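Local coordinates for oxidase (Sinorhizobium meliloti, PDB 4FFU), which is a MaoC-like protein of uncertain role that may have monoamine oxidase activity, at residues 141-146 with 162-167; 125-130 with 146-151. All coordinates share one frame; numbering follows the deposited sequence.

Strand 141-151 is shared by both contacts: its first half pairs with 162-167 in interaction 1, its second half with 125-130 in interaction 2, on the opposite edge, and Glu146 belongs to both. The centres lie about 13 Å apart. Interaction 1 is the more buried, although farther from the centre of the chain, and its side-chain contacts are mostly aliphatic. Interaction 2 is partly buried and two-sided in chemistry: Thr125, Val127 and Ile129 lie on a buried face, whereas Arg126 and Glu149 form a salt bridge on the partly exposed one. Arg147 of interaction 2 reaches Asp162 of interaction 1 in a second salt bridge, which joins strands 141-151 and 157-168.

Interaction 1 (141-146 with 162-167); sequences AGRVVE and DHILIV
Glu146 and Leu165 meet on one face of the sheet, where the leucine methyl CD1 lies 3.7 Å from Glu146 CD. With CG anti to the carbonyl carbon (chi1 -63°) and the chain extended beyond it, the glutamate carries CG and the carboxylate obliquely past this branch, while the other, CD2, sits over one face of the His163 ring, near its rim. Leucine suits the place because its fork serves both neighbours. The carboxylate has a weak, long ion pair with Arg40, and His163 NE2 bonds to Ser105; a water in the plane of the His163 ring lies 2.8 Å from ND1. Beneath these side chains the two strands are antiparallel, the hairpin partners 141-151 and 157-168 in the sheet of a hot-dog fold, as expected for a MaoC-like domain. Leu165 N gives a 2.8 Å bond to Val144 O, and Val144 N returns one of 2.9 Å to Leu165 O. Farther along the same face, Val144 and Val167 meet diagonally through CG2 to CG2 at 3.6 Å. Valine suits both places, since its beta branching favours an extended chain. On the reverse face, in one of its two conformers, Arg143 lays its guanidinium near Ile164 CG1, and NE salt-bridges Glu133.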
loop_
_atom_site.group_PDB
_atom_site.type_symbol
_atom_site.label_atom_id
_atom_site.label_comp_id
_atom_site.label_asym_id
_atom_site.label_seq_id
_atom_site.Cartn_x
_atom_site.Cartn_y
_atom_site.Cartn_z
ATOM N N ALA I 141 -27.417 20.012 -20.713
ATOM C CA ALA I 141 -26.046 20.087 -20.201
ATOM C C ALA I 141 -25.212 21.029 -21.053
ATOM O O ALA I 141 -25.591 21.354 -22.178
ATOM C CB ALA I 141 -25.397 18.700 -20.163
ATOM N N GLY I 142 -24.078 21.456 -20.499
ATOM C CA GLY I 142 -23.068 22.193 -21.260
ATOM C C GLY I 142 -21.705 21.568 -21.036
ATOM O O GLY I 142 -21.536 20.782 -20.122
ATOM N N ARG I 143 -20.743 21.939 -21.879
ATOM C CA ARG I 143 -19.357 21.482 -21.779
ATOM C C ARG I 143 -18.478 22.572 -21.163
ATOM O O ARG I 143 -18.505 23.734 -21.614
ATOM C CB ARG I 143 -18.843 21.087 -23.177
ATOM C CG ARG I 143 -17.390 20.620 -23.240
ATOM C CD ARG I 143 -16.932 20.365 -24.672
ATOM N NE ARG I 143 -15.656 21.020 -24.982
ATOM C CZ ARG I 143 -14.619 20.408 -25.545
ATOM N NH1 ARG I 143 -14.710 19.128 -25.888
ATOM N NH2 ARG I 143 -13.494 21.072 -25.787
ATOM N N VAL I 144 -17.711 22.212 -20.137
ATOM C CA VAL I 144 -16.759 23.152 -19.526
ATOM C C VAL I 144 -15.354 22.546 -19.621
ATOM O O VAL I 144 -15.150 21.392 -19.251
ATOM C CB VAL I 144 -17.104 23.433 -18.047
ATOM C CG1 VAL I 144 -16.100 24.399 -17.427
ATOM C CG2 VAL I 144 -18.523 23.982 -17.917
ATOM N N VAL I 145 -14.400 23.319 -20.139
ATOM C CA VAL I 145 -13.002 22.875 -20.143
ATOM C C VAL I 145 -12.263 23.517 -18.968
ATOM O O VAL I 145 -12.207 24.746 -18.854
ATOM C CB VAL I 145 -12.291 23.229 -21.448
ATOM C CG1 VAL I 145 -10.798 22.872 -21.361
ATOM C CG2 VAL I 145 -12.981 22.552 -22.633
ATOM N N GLU I 146 -11.703 22.676 -18.103
ATOM C CA GLU I 146 -10.793 23.124 -17.043
ATOM C C GLU I 146 -9.339 22.813 -17.430
ATOM O O GLU I 146 -8.937 21.645 -17.530
ATOM C CB GLU I 146 -11.121 22.421 -15.730
ATOM C CG GLU I 146 -12.503 22.741 -15.189
ATOM C CD GLU I 146 -12.674 22.332 -13.741
ATOM O OE1 GLU I 146 -12.183 21.254 -13.342
ATOM O OE2 GLU I 146 -13.326 23.093 -13.006
ATOM N N ASP I 162 -6.170 19.528 -20.620
ATOM C CA ASP I 162 -7.492 20.157 -20.623
ATOM C C ASP I 162 -8.556 19.159 -20.207
ATOM O O ASP I 162 -8.821 18.187 -20.927
ATOM C CB ASP I 162 -7.818 20.701 -22.019
ATOM C CG ASP I 162 -6.910 21.845 -22.431
ATOM O OD1 ASP I 162 -6.334 22.500 -21.541
ATOM O OD2 ASP I 162 -6.750 22.057 -23.660
ATOM N N HIS I 163 -9.145 19.367 -19.034
ATOM C CA HIS I 163 -10.153 18.447 -18.505
ATOM C C HIS I 163 -11.526 18.864 -19.023
ATOM O O HIS I 163 -11.953 20.018 -18.847
ATOM C CB HIS I 163 -10.113 18.470 -16.979
ATOM C CG HIS I 163 -10.965 17.430 -16.331
ATOM N ND1 HIS I 163 -11.297 17.481 -14.996
ATOM C CD2 HIS I 163 -11.521 16.294 -16.818
ATOM C CE1 HIS I 163 -12.029 16.422 -14.687
ATOM N NE2 HIS I 163 -12.178 15.688 -15.775
ATOM N N ILE I 164 -12.199 17.930 -19.686
ATOM C CA ILE I 164 -13.505 18.184 -20.245
ATOM C C ILE I 164 -14.589 17.668 -19.306
ATOM O O ILE I 164 -14.671 16.461 -19.014
ATOM C CB ILE I 164 -13.700 17.515 -21.632
ATOM C CG1 ILE I 164 -12.611 17.961 -22.609
ATOM C CG2 ILE I 164 -15.080 17.859 -22.175
ATOM C CD1 ILE I 164 -12.468 17.023 -23.790
ATOM N N LEU I 165 -15.436 18.589 -18.872
ATOM C CA LEU I 165 -16.555 18.280 -17.997
ATOM C C LEU I 165 -17.875 18.463 -18.724
ATOM O O LEU I 165 -18.046 19.412 -19.502
ATOM C CB LEU I 165 -16.544 19.243 -16.795
ATOM C CG LEU I 165 -15.337 19.234 -15.878
ATOM C CD1 LEU I 165 -15.535 20.289 -14.789
ATOM C CD2 LEU I 165 -15.176 17.823 -15.288
ATOM N N ILE I 166 -18.808 17.543 -18.493
ATOM C CA ILE I 166 -20.182 17.722 -18.964
ATOM C C ILE I 166 -20.983 18.137 -17.731
ATOM O O ILE I 166 -21.112 17.351 -16.770
ATOM C CB ILE I 166 -20.755 16.434 -19.590
ATOM C CG1 ILE I 166 -19.959 16.058 -20.846
ATOM C CG2 ILE I 166 -22.249 16.589 -19.925
ATOM C CD1 ILE I 166 -20.440 14.778 -21.495
ATOM N N VAL I 167 -21.480 19.373 -17.742
ATOM C CA VAL I 167 -22.065 19.982 -16.548
ATOM C C VAL I 167 -23.565 20.228 -16.764
ATOM O O VAL I 167 -23.959 20.837 -17.751
ATOM C CB VAL I 167 -21.366 21.307 -16.167
ATOM C CG1 VAL I 167 -21.900 21.819 -14.828
ATOM C CG2 VAL I 167 -19.845 21.117 -16.107
HETATM O O HOH W 1 -10.334 19.684 -13.620
#

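Interaction 2 (125-130 with 146-151)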
loop_
_atom_site.group_PDB
_atom_site.type_symbol
_atom_site.label_atom_id
_atom_site.label_comp_id
_atom_site.label_asym_id
_atom_site.label_seq_id
_atom_site.Cartn_x
_atom_site.Cartn_y
_atom_site.Cartn_z
ATOM N N THR I 125 -1.324 21.914 -8.211
ATOM C CA THR I 125 -2.067 21.980 -9.474
ATOM C C THR I 125 -2.864 23.266 -9.542
ATOM O O THR I 125 -3.561 23.620 -8.594
ATOM C CB THR I 125 -2.994 20.779 -9.664
ATOM O OG1 THR I 125 -2.193 19.583 -9.620
ATOM C CG2 THR I 125 -3.687 20.856 -11.045
ATOM N N ARG I 126 -2.717 23.977 -10.660
ATOM C CA ARG I 126 -3.529 25.166 -10.914
ATOM C C ARG I 126 -4.655 24.781 -11.858
ATOM O O ARG I 126 -4.414 24.135 -12.888
ATOM C CB ARG I 126 -2.675 26.283 -11.548
ATOM C CG ARG I 126 -3.441 27.595 -11.736
ATOM C CD ARG I 126 -2.480 28.749 -12.000
ATOM N NE ARG I 126 -1.737 28.458 -13.222
ATOM C CZ ARG I 126 -0.452 28.729 -13.405
ATOM N NH1 ARG I 126 0.249 29.300 -12.436
ATOM N NH2 ARG I 126 0.135 28.410 -14.558
ATOM N N VAL I 127 -5.886 25.165 -11.522
ATOM C CA VAL I 127 -7.022 24.786 -12.365
ATOM C C VAL I 127 -7.715 26.063 -12.815
ATOM O O VAL I 127 -8.099 26.855 -11.973
ATOM C CB VAL I 127 -8.028 23.881 -11.620
ATOM C CG1 VAL I 127 -9.179 23.525 -12.544
ATOM C CG2 VAL I 127 -7.343 22.591 -11.159
ATOM N N THR I 128 -7.836 26.263 -14.131
ATOM C CA THR I 128 -8.409 27.497 -14.674
ATOM C C THR I 128 -9.612 27.127 -15.532
ATOM O O THR I 128 -9.510 26.227 -16.375
ATOM C CB THR I 128 -7.386 28.262 -15.556
ATOM O OG1 THR I 128 -6.198 28.541 -14.802
ATOM C CG2 THR I 128 -7.976 29.632 -16.062
ATOM N N ILE I 129 -10.743 27.812 -15.345
ATOM C CA ILE I 129 -11.895 27.590 -16.218
ATOM C C ILE I 129 -11.559 28.246 -17.552
ATOM O O ILE I 129 -11.336 29.461 -17.622
ATOM C CB ILE I 129 -13.237 28.132 -15.642
ATOM C CG1 ILE I 129 -13.503 27.620 -14.217
ATOM C CG2 ILE I 129 -14.398 27.808 -16.578
ATOM C CD1 ILE I 129 -13.475 26.125 -14.029
ATOM N N ALA I 130 -11.489 27.432 -18.606
ATOM C CA ALA I 130 -10.949 27.908 -19.873
ATOM C C ALA I 130 -12.010 28.209 -20.901
ATOM O O ALA I 130 -11.898 29.212 -21.613
ATOM C CB ALA I 130 -9.954 26.922 -20.451
ATOM N N GLU I 146 -11.703 22.676 -18.103
ATOM C CA GLU I 146 -10.793 23.124 -17.043
ATOM C C GLU I 146 -9.339 22.813 -17.430
ATOM O O GLU I 146 -8.937 21.645 -17.530
ATOM C CB GLU I 146 -11.121 22.421 -15.730
ATOM C CG GLU I 146 -12.503 22.741 -15.189
ATOM C CD GLU I 146 -12.674 22.332 -13.741
ATOM O OE1 GLU I 146 -12.183 21.254 -13.342
ATOM O OE2 GLU I 146 -13.326 23.093 -13.006
ATOM N N ARG I 147 -8.548 23.859 -17.621
ATOM C CA ARG I 147 -7.138 23.704 -17.910
ATOM C C ARG I 147 -6.427 23.354 -16.611
ATOM O O ARG I 147 -6.544 24.103 -15.631
ATOM C CB ARG I 147 -6.578 25.002 -18.485
ATOM C CG ARG I 147 -5.073 24.952 -18.714
ATOM C CD ARG I 147 -4.766 24.868 -20.196
ATOM N NE ARG I 147 -3.326 24.915 -20.489
ATOM C CZ ARG I 147 -2.660 23.941 -21.113
ATOM N NH1 ARG I 147 -3.300 22.838 -21.510
ATOM N NH2 ARG I 147 -1.354 24.085 -21.354
ATOM N N CYS I 148 -5.702 22.230 -16.589
ATOM C CA CYS I 148 -4.983 21.811 -15.391
ATOM C C CYS I 148 -3.496 21.954 -15.662
ATOM O O CYS I 148 -3.000 21.439 -16.653
ATOM C CB CYS I 148 -5.312 20.362 -15.019
ATOM S SG CYS I 148 -7.067 20.134 -14.611
ATOM N N GLU I 149 -2.796 22.658 -14.781
ATOM C CA GLU I 149 -1.369 22.799 -14.890
ATOM C C GLU I 149 -0.735 22.382 -13.589
ATOM O O GLU I 149 -0.984 23.016 -12.547
ATOM C CB GLU I 149 -0.988 24.249 -15.173
ATOM C CG GLU I 149 -1.483 24.764 -16.502
ATOM C CD GLU I 149 -1.246 26.246 -16.621
ATOM O OE1 GLU I 149 -2.046 27.012 -16.053
ATOM O OE2 GLU I 149 -0.252 26.639 -17.264
ATOM N N VAL I 150 0.096 21.343 -13.663
ATOM C CA VAL I 150 0.858 20.858 -12.515
ATOM C C VAL I 150 2.205 21.584 -12.517
ATOM O O VAL I 150 2.920 21.574 -13.518
ATOM C CB VAL I 150 1.089 19.327 -12.596
ATOM C CG1 VAL I 150 1.741 18.851 -11.314
ATOM C CG2 VAL I 150 -0.241 18.601 -12.842
ATOM N N ILE I 151 2.530 22.211 -11.395
ATOM C CA ILE I 151 3.722 23.054 -11.302
ATOM C C ILE I 151 4.617 22.565 -10.186
ATOM O O ILE I 151 4.149 22.089 -9.160
ATOM C CB ILE I 151 3.398 24.564 -11.112
ATOM C CG1 ILE I 151 2.498 24.808 -9.889
ATOM C CG2 ILE I 151 2.778 25.143 -12.378
ATOM C CD1 ILE I 151 2.350 26.275 -9.504
HETATM O O HOH W 2 -4.542 26.405 -15.175
#
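Arg126 and Glu149 lie side by side on the partly exposed face, pointing the same way and joined by a salt bridge. The arginine starts with CG opposite its main-chain N (chi1 -175°) and then bends at chi3 (61°), which brings the side of the guanidinium to the acid. NE reaches Glu149 OE1 at 3.2 Å and NH2 reaches the same oxygen at 3.0 Å, with a weak third bond from NH2 to OE2. OE1 lies in the guanidinium plane, yet both nitrogens approach it from one face of the carboxylate, the two planes standing 63° apart. With an alanine in place of Arg126, Glu149 would probably be left without its opposite charge and its carboxylate freer to turn. A water beside the guanidinium edge lies 2.7 Å from Thr128 OG1 and is placed to donate to Glu149 OE1, though it has more acceptors within reach than protons. On the opposite, buried face of the sheet, Val127 CG1 comes 3.8 Å from Glu146 OE1, while Ile129, running alongside that glutamate, puts CD1 3.7 Å from its CG. These aliphatic branches line a carboxylate in a buried setting. Thr125 hydrogen-bonds through OG1 to Gly91 O in helix 84-93. This tie between the hairpin 122-134/141-151 and a helix is consistent with the hot-dog fold of MaoC-like domains, in which an antiparallel sheet wraps round a central helix.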